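Local coordinates for apolipophorin III (Locusta migratoria, PDB 1AEP), which helps load diacylglycerol into lipophorin and raises its lipid-carrying capacity by covering the expanding hydrophobic surface, supporting lipid transport during insect flight, at residues A[8-13]-A[136-141]; A[26-31]-A[96-101]; A[47-52]-A[87-92]; A[54-59]-A[79-84]; A[60-65]-A[128-133]. All coordinates share one frame; numbering follows the deposited sequence.

Interaction 1 of 5, residues A[8-13]-A[136-141]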
# COMPACT_ATOMS: atom_id res chain seq x y z
N ALA A 8 3.96 13.23 -7.25
CA ALA A 8 4.87 12.49 -8.08
C ALA A 8 6.03 11.99 -7.25
O ALA A 8 6.36 10.80 -7.25
CB ALA A 8 5.37 13.46 -9.12
N GLU A 9 6.62 12.92 -6.54
CA GLU A 9 7.74 12.55 -5.70
C GLU A 9 7.36 11.49 -4.71
O GLU A 9 7.95 10.40 -4.68
CB GLU A 9 8.37 13.70 -4.94
CG GLU A 9 9.91 13.49 -4.92
CD GLU A 9 10.54 13.83 -3.60
OE1 GLU A 9 9.76 14.54 -2.80
OE2 GLU A 9 11.67 13.48 -3.31
N ALA A 10 6.39 11.85 -3.88
CA ALA A 10 5.90 10.95 -2.86
C ALA A 10 5.70 9.54 -3.41
O ALA A 10 6.22 8.55 -2.88
CB ALA A 10 4.59 11.49 -2.33
N VAL A 11 4.99 9.50 -4.51
CA VAL A 11 4.68 8.27 -5.16
C VAL A 11 5.90 7.54 -5.67
O VAL A 11 5.91 6.31 -5.74
CB VAL A 11 3.52 8.43 -6.11
CG1 VAL A 11 3.47 7.25 -7.03
CG2 VAL A 11 2.22 8.51 -5.27
N GLN A 12 6.94 8.29 -6.00
CA GLN A 12 8.15 7.69 -6.50
C GLN A 12 8.93 7.03 -5.37
O GLN A 12 9.52 5.96 -5.49
CB GLN A 12 8.98 8.77 -7.21
CG GLN A 12 8.99 8.57 -8.74
CD GLN A 12 10.41 8.41 -9.22
OE1 GLN A 12 10.74 7.40 -9.87
NE2 GLN A 12 11.27 9.39 -8.85
N GLN A 13 8.86 7.70 -4.24
CA GLN A 13 9.50 7.22 -3.06
C GLN A 13 8.80 5.98 -2.52
O GLN A 13 9.40 5.07 -1.96
CB GLN A 13 9.45 8.41 -2.12
CG GLN A 13 10.72 9.28 -2.10
CD GLN A 13 10.67 10.28 -0.95
OE1 GLN A 13 10.83 9.92 0.22
NE2 GLN A 13 10.41 11.53 -1.26
N GLU A 136 -0.51 13.13 2.22
CA GLU A 136 -0.37 12.51 3.48
C GLU A 136 -0.59 11.00 3.35
O GLU A 136 0.18 10.17 3.86
CB GLU A 136 -1.09 13.29 4.59
CG GLU A 136 -2.49 12.84 5.04
CD GLU A 136 -3.12 13.83 5.99
OE1 GLU A 136 -3.26 15.02 5.72
OE2 GLU A 136 -3.51 13.29 7.12
N ALA A 137 -1.62 10.65 2.62
CA ALA A 137 -1.93 9.26 2.39
C ALA A 137 -0.77 8.48 1.76
O ALA A 137 -0.54 7.31 2.06
CB ALA A 137 -3.18 9.15 1.53
N ALA A 138 -0.05 9.15 0.86
CA ALA A 138 1.07 8.53 0.21
C ALA A 138 2.16 8.24 1.21
O ALA A 138 2.83 7.23 1.11
CB ALA A 138 1.58 9.27 -1.00
N GLU A 139 2.30 9.15 2.18
CA GLU A 139 3.31 9.01 3.19
C GLU A 139 3.01 7.86 4.12
O GLU A 139 3.90 7.09 4.49
CB GLU A 139 3.47 10.31 3.95
CG GLU A 139 4.63 11.13 3.36
CD GLU A 139 4.50 12.59 3.63
OE1 GLU A 139 3.89 13.02 4.58
OE2 GLU A 139 5.10 13.34 2.74
N LYS A 140 1.73 7.77 4.49
CA LYS A 140 1.25 6.71 5.36
C LYS A 140 1.43 5.35 4.72
O LYS A 140 1.67 4.37 5.40
CB LYS A 140 -0.22 6.84 5.66
CG LYS A 140 -0.50 7.86 6.74
CD LYS A 140 -1.56 7.34 7.67
CE LYS A 140 -2.39 8.46 8.29
NZ LYS A 140 -3.28 7.98 9.36
N THR A 141 1.29 5.28 3.40
CA THR A 141 1.46 4.04 2.67
C THR A 141 2.95 3.65 2.64
O THR A 141 3.32 2.48 2.77
CB THR A 141 0.80 4.17 1.27
OG1 THR A 141 -0.53 4.65 1.42
CG2 THR A 141 0.82 2.86 0.52
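Between A10 and A138 neither segment brings a ring or other flat side-chain group. The flat units here are peptide planes, and at A137 T141 N and T141 OG1 reach the carbonyl oxygen from opposite faces of its plane. The setting is the elongated five-helix bundle of apolipophorin III, in which the first helix, 7-25, lies beside the last, 131-154, and runs in the same general sense.

The contact itself is small and apolar. A10 CB and A138 CB point at each other and stop 4.0 Å apart. With just one methyl group on either side, the backbones come close, the CA atoms of A10 and A138 being 6.2 Å apart. V11 adds a second touch from the flank: its CG2 comes within 4.4 Å of A138 CB. In V11 it is CG1 that stands anti to the backbone N (chi1 165°), which turns CG2 toward the alanine. V11 also packs on W112 of helix 94-121, so it bridges from this alanine pair into the core.

Beyond the pair, Q13 OE1 is hydrogen-bonded to K142 NZ, a polar tie between the same two helices. On its other flank, helix 131-154 leans on helix 36-63, with A137 against V55 and L59.

T141 turns inward onto V108 and W112, and its buried hydroxyl is satisfied within its own helix: T141 OG1 donates to A137 O over 2.7 Å, at a C=O...O angle of 150° and tilted 28° out of the carbonyl plane.

Interaction 2 of 5, residues A[26-31]-A[96-101]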
# COMPACT_ATOMS: atom_id res chain seq x y z
N HIS A 26 10.89 -12.73 0.12
CA HIS A 26 11.55 -14.00 -0.26
C HIS A 26 12.54 -14.53 0.77
O HIS A 26 12.93 -15.70 0.76
CB HIS A 26 12.40 -13.92 -1.57
CG HIS A 26 11.63 -13.66 -2.79
ND1 HIS A 26 12.06 -12.77 -3.79
CD2 HIS A 26 10.45 -14.18 -3.18
CE1 HIS A 26 11.11 -12.79 -4.74
NE2 HIS A 26 10.13 -13.62 -4.39
N GLU A 27 12.97 -13.67 1.67
CA GLU A 27 13.91 -14.14 2.63
C GLU A 27 13.22 -14.69 3.85
O GLU A 27 13.86 -15.06 4.82
CB GLU A 27 14.88 -13.03 3.04
CG GLU A 27 16.26 -13.21 2.37
CD GLU A 27 17.08 -11.97 2.39
OE1 GLU A 27 17.83 -11.86 3.48
OE2 GLU A 27 17.04 -11.13 1.49
N THR A 28 11.88 -14.70 3.79
CA THR A 28 11.12 -15.22 4.90
C THR A 28 11.26 -16.73 4.89
O THR A 28 11.01 -17.41 5.87
CB THR A 28 9.62 -14.84 4.94
OG1 THR A 28 9.02 -14.96 3.67
CG2 THR A 28 9.39 -13.44 5.55
N LEU A 29 11.67 -17.24 3.73
CA LEU A 29 11.84 -18.66 3.49
C LEU A 29 13.07 -19.27 4.16
O LEU A 29 13.21 -20.49 4.25
CB LEU A 29 11.91 -18.91 1.96
CG LEU A 29 10.56 -18.78 1.23
CD1 LEU A 29 10.49 -17.41 0.56
CD2 LEU A 29 10.46 -19.89 0.21
N GLY A 30 13.95 -18.39 4.63
CA GLY A 30 15.18 -18.79 5.29
C GLY A 30 15.03 -18.92 6.80
O GLY A 30 15.99 -19.21 7.52
N LEU A 31 13.81 -18.70 7.26
CA LEU A 31 13.48 -18.80 8.67
C LEU A 31 13.53 -20.23 9.14
O LEU A 31 13.36 -21.16 8.35
CB LEU A 31 12.06 -18.28 8.98
CG LEU A 31 12.05 -16.90 9.62
CD1 LEU A 31 13.08 -16.01 8.91
CD2 LEU A 31 10.65 -16.30 9.54
N ASP A 96 1.18 -19.50 -0.79
CA ASP A 96 0.12 -18.64 -1.22
C ASP A 96 0.15 -17.32 -0.51
O ASP A 96 -0.14 -16.28 -1.10
CB ASP A 96 -1.22 -19.37 -1.27
CG ASP A 96 -1.05 -20.56 -2.17
OD1 ASP A 96 -0.42 -20.51 -3.21
OD2 ASP A 96 -1.60 -21.66 -1.71
N GLN A 97 0.55 -17.38 0.76
CA GLN A 97 0.68 -16.23 1.62
C GLN A 97 1.66 -15.23 1.07
O GLN A 97 1.47 -14.01 1.12
CB GLN A 97 1.21 -16.74 2.96
CG GLN A 97 1.01 -15.68 4.05
CD GLN A 97 -0.39 -15.10 4.07
OE1 GLN A 97 -1.40 -15.83 3.93
NE2 GLN A 97 -0.44 -13.78 4.22
N LEU A 98 2.74 -15.79 0.58
CA LEU A 98 3.81 -15.02 0.03
C LEU A 98 3.41 -14.39 -1.27
O LEU A 98 3.70 -13.22 -1.52
CB LEU A 98 5.03 -15.89 -0.18
CG LEU A 98 6.27 -15.34 0.48
CD1 LEU A 98 6.88 -16.44 1.28
CD2 LEU A 98 7.26 -14.92 -0.58
N ASN A 99 2.75 -15.19 -2.10
CA ASN A 99 2.29 -14.72 -3.38
C ASN A 99 1.30 -13.60 -3.20
O ASN A 99 1.41 -12.54 -3.81
CB ASN A 99 1.65 -15.85 -4.23
CG ASN A 99 2.58 -17.00 -4.52
OD1 ASN A 99 2.14 -18.14 -4.67
ND2 ASN A 99 3.85 -16.70 -4.54
N SER A 100 0.34 -13.85 -2.31
CA SER A 100 -0.69 -12.90 -1.96
C SER A 100 -0.18 -11.53 -1.51
O SER A 100 -0.62 -10.49 -1.96
CB SER A 100 -1.61 -13.54 -0.90
OG SER A 100 -2.93 -13.01 -0.92
N LEU A 101 0.78 -11.57 -0.59
CA LEU A 101 1.34 -10.33 -0.11
C LEU A 101 2.03 -9.59 -1.23
O LEU A 101 1.76 -8.41 -1.45
CB LEU A 101 2.36 -10.57 0.98
CG LEU A 101 1.94 -9.83 2.23
CD1 LEU A 101 3.08 -9.78 3.23
CD2 LEU A 101 1.49 -8.42 1.89
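L98 reaches out from helix 94-121 and meets H26, T28 and L29, three residues of the mostly 3-10 turn that follows helix 7-25, and it makes every touch between the two segments.

The purely apolar part is leucine against leucine. L29 CD1 and L98 CD1 approach to 3.8 Å, with the two side chains at a slant to each other. L29 CG lies anti to its carbonyl carbon (chi1 -73°), and although CB does not head for the helix, the branched end swings over to it.

The histidine contact is looser. H26 CD2 comes within 4.2 Å of L98 CD2, and the side chains are set at about a right angle. H26 CB points away, so only the ring comes back to the leucine. H26 and L29 are exposed, whereas T28 and L98 are buried, so the contact shades from solvent into the core.

A polar atom meets a methyl at T28, whose OG1 lies 3.5 Å from L98 CD1 as the side chains pass in opposite directions. The chi1 of 44° places OG1 between the backbone N and the carbonyl carbon, where it is hydrogen-bonded to L25 O at the end of the preceding helix.

T28 and L98 both also pack on L41 of helix 36-63. This is the inter-helix turn of an up-and-down helical bundle, folded over one end of its apolar core.

Interaction 3 of 5, residues A[47-52]-A[87-92]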
# COMPACT_ATOMS: atom_id res chain seq x y z
N ALA A 47 -0.84 -6.13 9.46
CA ALA A 47 -0.49 -4.80 9.90
C ALA A 47 -0.62 -3.78 8.76
O ALA A 47 -1.11 -2.67 8.94
CB ALA A 47 0.92 -4.89 10.40
N PHE A 48 -0.18 -4.20 7.59
CA PHE A 48 -0.22 -3.40 6.40
C PHE A 48 -1.62 -3.11 6.01
O PHE A 48 -2.07 -1.97 5.83
CB PHE A 48 0.37 -4.33 5.33
CG PHE A 48 0.69 -3.60 4.07
CD1 PHE A 48 1.72 -2.67 4.03
CD2 PHE A 48 -0.08 -3.81 2.93
CE1 PHE A 48 2.01 -1.95 2.87
CE2 PHE A 48 0.18 -3.08 1.77
CZ PHE A 48 1.21 -2.14 1.74
N LYS A 49 -2.33 -4.22 5.85
CA LYS A 49 -3.71 -4.14 5.44
C LYS A 49 -4.41 -3.10 6.29
O LYS A 49 -5.21 -2.29 5.82
CB LYS A 49 -4.20 -5.54 5.76
CG LYS A 49 -5.61 -5.95 5.40
CD LYS A 49 -5.70 -7.43 5.02
CE LYS A 49 -6.39 -8.36 6.05
NZ LYS A 49 -6.96 -9.57 5.44
N THR A 50 -4.10 -3.15 7.57
CA THR A 50 -4.71 -2.27 8.57
C THR A 50 -4.48 -0.81 8.27
O THR A 50 -5.36 0.03 8.40
CB THR A 50 -4.32 -2.65 10.02
OG1 THR A 50 -5.00 -3.79 10.48
CG2 THR A 50 -4.38 -1.53 11.03
N LYS A 51 -3.24 -0.52 7.94
CA LYS A 51 -2.83 0.82 7.63
C LYS A 51 -3.44 1.32 6.32
O LYS A 51 -3.98 2.42 6.28
CB LYS A 51 -1.32 0.89 7.61
CG LYS A 51 -0.75 0.90 9.01
CD LYS A 51 -0.97 2.23 9.69
CE LYS A 51 -0.48 2.26 11.13
NZ LYS A 51 -1.03 3.35 11.95
N ILE A 52 -3.36 0.52 5.24
CA ILE A 52 -3.93 0.87 3.94
C ILE A 52 -5.42 1.14 4.00
O ILE A 52 -5.99 2.00 3.33
CB ILE A 52 -3.68 -0.24 2.94
CG1 ILE A 52 -2.20 -0.16 2.65
CG2 ILE A 52 -4.49 -0.01 1.66
CD1 ILE A 52 -1.92 0.79 1.49
N ASP A 87 -8.05 -9.27 0.97
CA ASP A 87 -7.70 -10.66 1.02
C ASP A 87 -6.24 -10.89 0.79
O ASP A 87 -5.83 -11.35 -0.26
CB ASP A 87 -8.44 -11.42 -0.07
CG ASP A 87 -9.88 -11.57 0.28
OD1 ASP A 87 -10.30 -11.90 1.38
OD2 ASP A 87 -10.68 -11.29 -0.75
N ALA A 88 -5.43 -10.59 1.79
CA ALA A 88 -4.03 -10.77 1.61
C ALA A 88 -3.37 -11.63 2.68
O ALA A 88 -2.23 -12.07 2.51
CB ALA A 88 -3.36 -9.43 1.42
N ALA A 89 -4.09 -11.87 3.76
CA ALA A 89 -3.52 -12.68 4.81
C ALA A 89 -4.40 -13.89 5.03
O ALA A 89 -4.54 -14.42 6.12
CB ALA A 89 -3.43 -11.86 6.09
N THR A 90 -5.04 -14.29 3.94
CA THR A 90 -5.96 -15.40 3.93
C THR A 90 -5.36 -16.78 3.66
O THR A 90 -5.72 -17.73 4.33
CB THR A 90 -6.99 -14.94 2.91
OG1 THR A 90 -6.29 -14.55 1.73
CG2 THR A 90 -7.78 -13.72 3.44
N SER A 91 -4.48 -16.87 2.67
CA SER A 91 -3.90 -18.15 2.35
C SER A 91 -3.53 -18.98 3.55
O SER A 91 -3.16 -18.43 4.56
CB SER A 91 -3.03 -18.30 1.11
OG SER A 91 -3.81 -19.09 0.15
N LEU A 92 -3.71 -20.29 3.45
CA LEU A 92 -3.45 -21.24 4.52
C LEU A 92 -2.05 -21.81 4.53
O LEU A 92 -1.70 -22.59 5.41
CB LEU A 92 -4.48 -22.39 4.64
CG LEU A 92 -5.87 -22.01 5.13
CD1 LEU A 92 -5.80 -20.78 6.03
CD2 LEU A 92 -6.79 -21.76 3.93
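K49 spans the gap to A88 and A89, carrying its side chain from helix 36-63 to the loop that follows helix 69-83. CB already points at the loop, and CG continues that way because it stands anti to the backbone N (chi1 -176°). The chain then bends, at chi2 (147°) and again at chi3 (108°). CD passes A88 CB at 4.7 Å, a loose approach, and CE comes no nearer than 4.6 Å to A89 CB. At the tip, NZ sits 4.1 Å from A88 N, 4.0 Å from A89 N and 4.3 Å from A89 CB. None of these is a polar bond. The ammonium group is hydrogen-bonded to H86 O, just before the loop segment. D87 OD1 is 5.8 Å from K49 NZ, so the opposite charges are not in contact, though the carboxylate may still help stabilise the lysine charge at a distance. D87 and A89 are poorly ordered, consistent with a lightly held loop.

The loop is further tied into the bundle by its alanines: A88 touches A104 of helix 94-121, and A89 touches T42, A45 and N46 of helix 36-63. On another side of that helix, F48 packs against helices 94-121 and 131-154.

Interaction 4 of 5, residues A[54-59]-A[79-84]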
# COMPACT_ATOMS: atom_id res chain seq x y z
N GLU A 54 -6.78 2.37 6.55
CA GLU A 54 -6.92 3.62 7.27
C GLU A 54 -6.99 4.78 6.31
O GLU A 54 -7.83 5.67 6.44
CB GLU A 54 -5.71 3.86 8.18
CG GLU A 54 -6.04 4.38 9.58
CD GLU A 54 -5.02 3.91 10.57
OE1 GLU A 54 -4.00 4.50 10.78
OE2 GLU A 54 -5.39 2.76 11.13
N VAL A 55 -6.05 4.76 5.36
CA VAL A 55 -5.89 5.72 4.31
C VAL A 55 -7.16 5.79 3.50
O VAL A 55 -7.78 6.84 3.33
CB VAL A 55 -4.75 5.19 3.41
CG1 VAL A 55 -4.61 5.96 2.14
CG2 VAL A 55 -3.46 5.24 4.15
N THR A 56 -7.56 4.62 3.01
CA THR A 56 -8.78 4.51 2.25
C THR A 56 -9.94 5.24 2.89
O THR A 56 -10.70 5.94 2.24
CB THR A 56 -9.10 3.02 2.19
OG1 THR A 56 -8.38 2.45 1.12
CG2 THR A 56 -10.57 2.88 1.98
N THR A 57 -10.06 5.08 4.21
CA THR A 57 -11.11 5.72 4.97
C THR A 57 -10.94 7.21 5.09
O THR A 57 -11.87 7.99 5.01
CB THR A 57 -11.25 5.05 6.34
OG1 THR A 57 -11.69 3.76 6.04
CG2 THR A 57 -12.30 5.78 7.15
N SER A 58 -9.73 7.64 5.23
CA SER A 58 -9.57 9.05 5.35
C SER A 58 -9.72 9.79 4.03
O SER A 58 -10.09 10.95 3.98
CB SER A 58 -8.25 9.30 6.04
OG SER A 58 -7.24 9.12 5.12
N LEU A 59 -9.45 9.11 2.94
CA LEU A 59 -9.58 9.69 1.62
C LEU A 59 -11.04 9.68 1.20
O LEU A 59 -11.51 10.53 0.47
CB LEU A 59 -8.88 8.71 0.66
CG LEU A 59 -7.62 9.13 -0.09
CD1 LEU A 59 -6.96 10.29 0.55
CD2 LEU A 59 -6.72 7.91 -0.12
N ARG A 79 -11.60 3.08 -2.71
CA ARG A 79 -12.28 1.79 -2.77
C ARG A 79 -11.36 0.73 -3.34
O ARG A 79 -11.23 -0.35 -2.80
CB ARG A 79 -13.57 1.81 -3.57
CG ARG A 79 -14.78 2.22 -2.74
CD ARG A 79 -16.12 2.14 -3.48
NE ARG A 79 -17.15 3.04 -2.94
CZ ARG A 79 -17.69 3.00 -1.71
NH1 ARG A 79 -17.34 2.07 -0.80
NH2 ARG A 79 -18.62 3.91 -1.38
N ASN A 80 -10.71 1.09 -4.43
CA ASN A 80 -9.79 0.20 -5.08
C ASN A 80 -8.61 -0.21 -4.22
O ASN A 80 -8.26 -1.39 -4.20
CB ASN A 80 -9.29 0.85 -6.36
CG ASN A 80 -10.29 0.53 -7.38
OD1 ASN A 80 -10.21 -0.51 -8.04
ND2 ASN A 80 -11.34 1.39 -7.47
N LEU A 81 -7.98 0.77 -3.54
CA LEU A 81 -6.86 0.46 -2.69
C LEU A 81 -7.29 -0.62 -1.73
O LEU A 81 -6.59 -1.58 -1.50
CB LEU A 81 -6.55 1.63 -1.79
CG LEU A 81 -5.50 2.51 -2.35
CD1 LEU A 81 -5.29 3.59 -1.31
CD2 LEU A 81 -4.28 1.67 -2.49
N ASN A 82 -8.51 -0.46 -1.21
CA ASN A 82 -9.09 -1.41 -0.29
C ASN A 82 -9.29 -2.79 -0.89
O ASN A 82 -9.17 -3.81 -0.22
CB ASN A 82 -10.44 -0.95 0.15
CG ASN A 82 -10.82 -1.80 1.30
OD1 ASN A 82 -10.04 -1.92 2.26
ND2 ASN A 82 -11.98 -2.41 1.18
N ASN A 83 -9.60 -2.83 -2.16
CA ASN A 83 -9.83 -4.10 -2.80
C ASN A 83 -8.57 -4.89 -3.05
O ASN A 83 -8.57 -6.12 -3.08
CB ASN A 83 -10.77 -4.02 -4.00
CG ASN A 83 -12.14 -3.51 -3.55
OD1 ASN A 83 -13.07 -3.35 -4.36
ND2 ASN A 83 -12.26 -3.22 -2.25
N SER A 84 -7.47 -4.20 -3.23
CA SER A 84 -6.27 -4.94 -3.48
C SER A 84 -5.62 -5.48 -2.23
O SER A 84 -4.67 -6.24 -2.33
CB SER A 84 -5.31 -4.31 -4.47
OG SER A 84 -5.05 -2.98 -4.12
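T56 OG1, packed on L81 and N82, is gripped chiefly by A78 O of the facing helix 69-83, to which it is hydrogen-bonded, with I52 O of its own helix a weak second partner. The first of these links the two helices through a buried hydroxyl. With chi1 at -85°, OG1 lies anti to the carbonyl carbon, and this points it across the interface, where it is 3.5 Å from L81 CB and 3.7 Å from N82 N. T56 and L81 pass alongside each other in opposite directions. Beside them, V55 CG1 reaches L81 CD1 at 4.2 Å, apolar branch to apolar branch.

Within the same helix, S58 OG donates to V55 O over 2.9 Å, coming in well to the side of the carbonyl at a C=O...O angle of 119°. L59 N uses the same oxygen, and S58 N adds a weak bond.

The helix segments 54-59 and 79-83 are antiparallel, 166° between their directions and 8.8 Å between axes at closest approach, as expected for neighbours joined by a short turn. V55 continues onto A137, K140 and T141 of helix 131-154, and L81 onto V108 and Q111 of helix 94-121, so the pair closes against both of the last two helices.

Interaction 5 of 5, residues A[60-65]-A[128-133]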
# COMPACT_ATOMS: atom_id res chain seq x y z
N LYS A 60 -11.77 8.67 1.66
CA LYS A 60 -13.16 8.62 1.34
C LYS A 60 -13.83 9.89 1.92
O LYS A 60 -14.71 10.50 1.33
CB LYS A 60 -13.77 7.36 1.96
CG LYS A 60 -14.06 6.25 0.97
CD LYS A 60 -14.00 4.86 1.58
CE LYS A 60 -14.67 3.84 0.69
NZ LYS A 60 -14.57 2.47 1.18
N GLN A 61 -13.36 10.24 3.11
CA GLN A 61 -13.86 11.39 3.87
C GLN A 61 -13.60 12.70 3.19
O GLN A 61 -14.41 13.63 3.16
CB GLN A 61 -13.07 11.41 5.17
CG GLN A 61 -13.76 12.29 6.21
CD GLN A 61 -12.77 13.06 7.02
OE1 GLN A 61 -13.02 14.22 7.30
NE2 GLN A 61 -11.66 12.39 7.37
N GLU A 62 -12.42 12.75 2.63
CA GLU A 62 -12.03 13.91 1.91
C GLU A 62 -12.94 14.12 0.71
O GLU A 62 -13.43 15.22 0.45
CB GLU A 62 -10.60 13.67 1.46
CG GLU A 62 -9.94 14.94 0.89
CD GLU A 62 -9.84 16.02 1.91
OE1 GLU A 62 -9.90 15.82 3.12
OE2 GLU A 62 -9.69 17.20 1.35
N ALA A 63 -13.15 13.04 -0.02
CA ALA A 63 -13.95 13.09 -1.22
C ALA A 63 -15.30 13.72 -0.94
O ALA A 63 -15.88 14.37 -1.79
CB ALA A 63 -14.11 11.66 -1.75
N GLU A 64 -15.78 13.48 0.26
CA GLU A 64 -17.06 13.97 0.67
C GLU A 64 -17.10 15.47 0.69
O GLU A 64 -18.18 16.05 0.72
CB GLU A 64 -17.34 13.57 2.13
CG GLU A 64 -18.18 12.33 2.29
CD GLU A 64 -19.17 12.07 1.19
OE1 GLU A 64 -19.90 13.11 0.89
OE2 GLU A 64 -19.35 10.96 0.68
N LYS A 65 -15.93 16.08 0.73
CA LYS A 65 -15.89 17.54 0.80
C LYS A 65 -15.79 18.26 -0.52
O LYS A 65 -15.98 19.47 -0.58
CB LYS A 65 -14.70 18.04 1.52
CG LYS A 65 -14.27 17.13 2.62
CD LYS A 65 -13.24 17.83 3.47
CE LYS A 65 -13.00 17.16 4.82
NZ LYS A 65 -11.71 17.56 5.41
N ALA A 128 -5.76 19.81 -7.46
CA ALA A 128 -5.13 20.66 -6.48
C ALA A 128 -5.82 20.68 -5.12
O ALA A 128 -5.20 20.74 -4.06
CB ALA A 128 -5.18 22.06 -7.01
N PRO A 129 -7.10 20.73 -5.16
CA PRO A 129 -7.83 20.87 -3.93
C PRO A 129 -7.72 19.73 -2.92
O PRO A 129 -8.07 19.93 -1.74
CB PRO A 129 -9.25 21.20 -4.33
CG PRO A 129 -9.15 21.70 -5.78
CD PRO A 129 -7.91 21.06 -6.36
N VAL A 130 -7.25 18.57 -3.36
CA VAL A 130 -7.15 17.43 -2.46
C VAL A 130 -5.75 16.91 -2.34
O VAL A 130 -5.53 15.83 -1.80
CB VAL A 130 -8.04 16.29 -2.90
CG1 VAL A 130 -9.47 16.75 -2.93
CG2 VAL A 130 -7.64 15.82 -4.29
N GLN A 131 -4.82 17.71 -2.85
CA GLN A 131 -3.39 17.44 -2.86
C GLN A 131 -2.80 17.11 -1.48
O GLN A 131 -2.10 16.12 -1.33
CB GLN A 131 -2.66 18.57 -3.64
CG GLN A 131 -1.19 18.30 -4.04
CD GLN A 131 -0.18 18.89 -3.06
OE1 GLN A 131 1.05 18.77 -3.27
NE2 GLN A 131 -0.66 19.51 -1.97
N SER A 132 -3.11 17.91 -0.47
CA SER A 132 -2.59 17.61 0.86
C SER A 132 -2.94 16.19 1.31
O SER A 132 -2.07 15.40 1.70
CB SER A 132 -3.03 18.65 1.87
OG SER A 132 -2.07 19.69 1.89
N ALA A 133 -4.22 15.86 1.22
CA ALA A 133 -4.75 14.57 1.58
C ALA A 133 -4.07 13.43 0.83
O ALA A 133 -3.65 12.45 1.42
CB ALA A 133 -6.21 14.55 1.28
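E62 and A133 face each other where helix 36-63 is finishing and helix 131-154 is starting, the two segments running in opposite senses with the CA atoms of E62 and A133 7.3 Å apart. V130 occupies the N-cap position of the second helix.

The glutamate makes the contact through CG and CD. CB points toward the other segment, CG continues anti to the backbone N (chi1 -170°), and a bend at chi2 (62°) folds the carboxylate round. E62 CG rests on A133 CB at 3.8 Å, and E62 CD follows at 4.0 Å from the same methyl, so the methyl lies against the CG-CD bond, at the root of the carboxylate. V130 CG1 comes up to E62 CG at 4.3 Å, a second, looser carbon-carbon approach.

The carboxylate is engaged mainly by residues next to it in the chain. OE2 is hydrogen-bonded to H66 NE2, while E62 OE1 forms a weak salt bridge with K65 NZ at 3.4 Å. With both oxygens partnered in this way, the rotation of the carboxylate is probably limited, and the nearby lysine, and H66 if protonated, would probably favour its charged form.

H66 also touches V130, so the loop after helix 36-63 folds against the start of helix 131-154. E62 packs on L74 and A63 on N75, both of helix 69-83, so this end of helix 36-63 packs on both helix 69-83 and the start of helix 131-154.

How the interactions relate
Helix 36-63 strings together interactions 3, 4 and 5. Interactions 3 and 4 touch through I52 CG2 and L81 O, 4.1 Å apart, and interactions 4 and 5 through L59 CD1 and A133 O at 4.0 Å. Interaction 1 joins them from helix 131-154, with A137 CB 3.5 Å from V55 CG1 of interaction 4 and T141 CG2 3.6 Å from I52 CD1 of interaction 3. Interaction 2 lies toward the other end of the bundle, its centre about 36 Å from that of interaction 5, and reaches the rest through interaction 3, where Q97 NE2 bonds weakly to A88 O. The contacts thus sample the bundle nearly end to end.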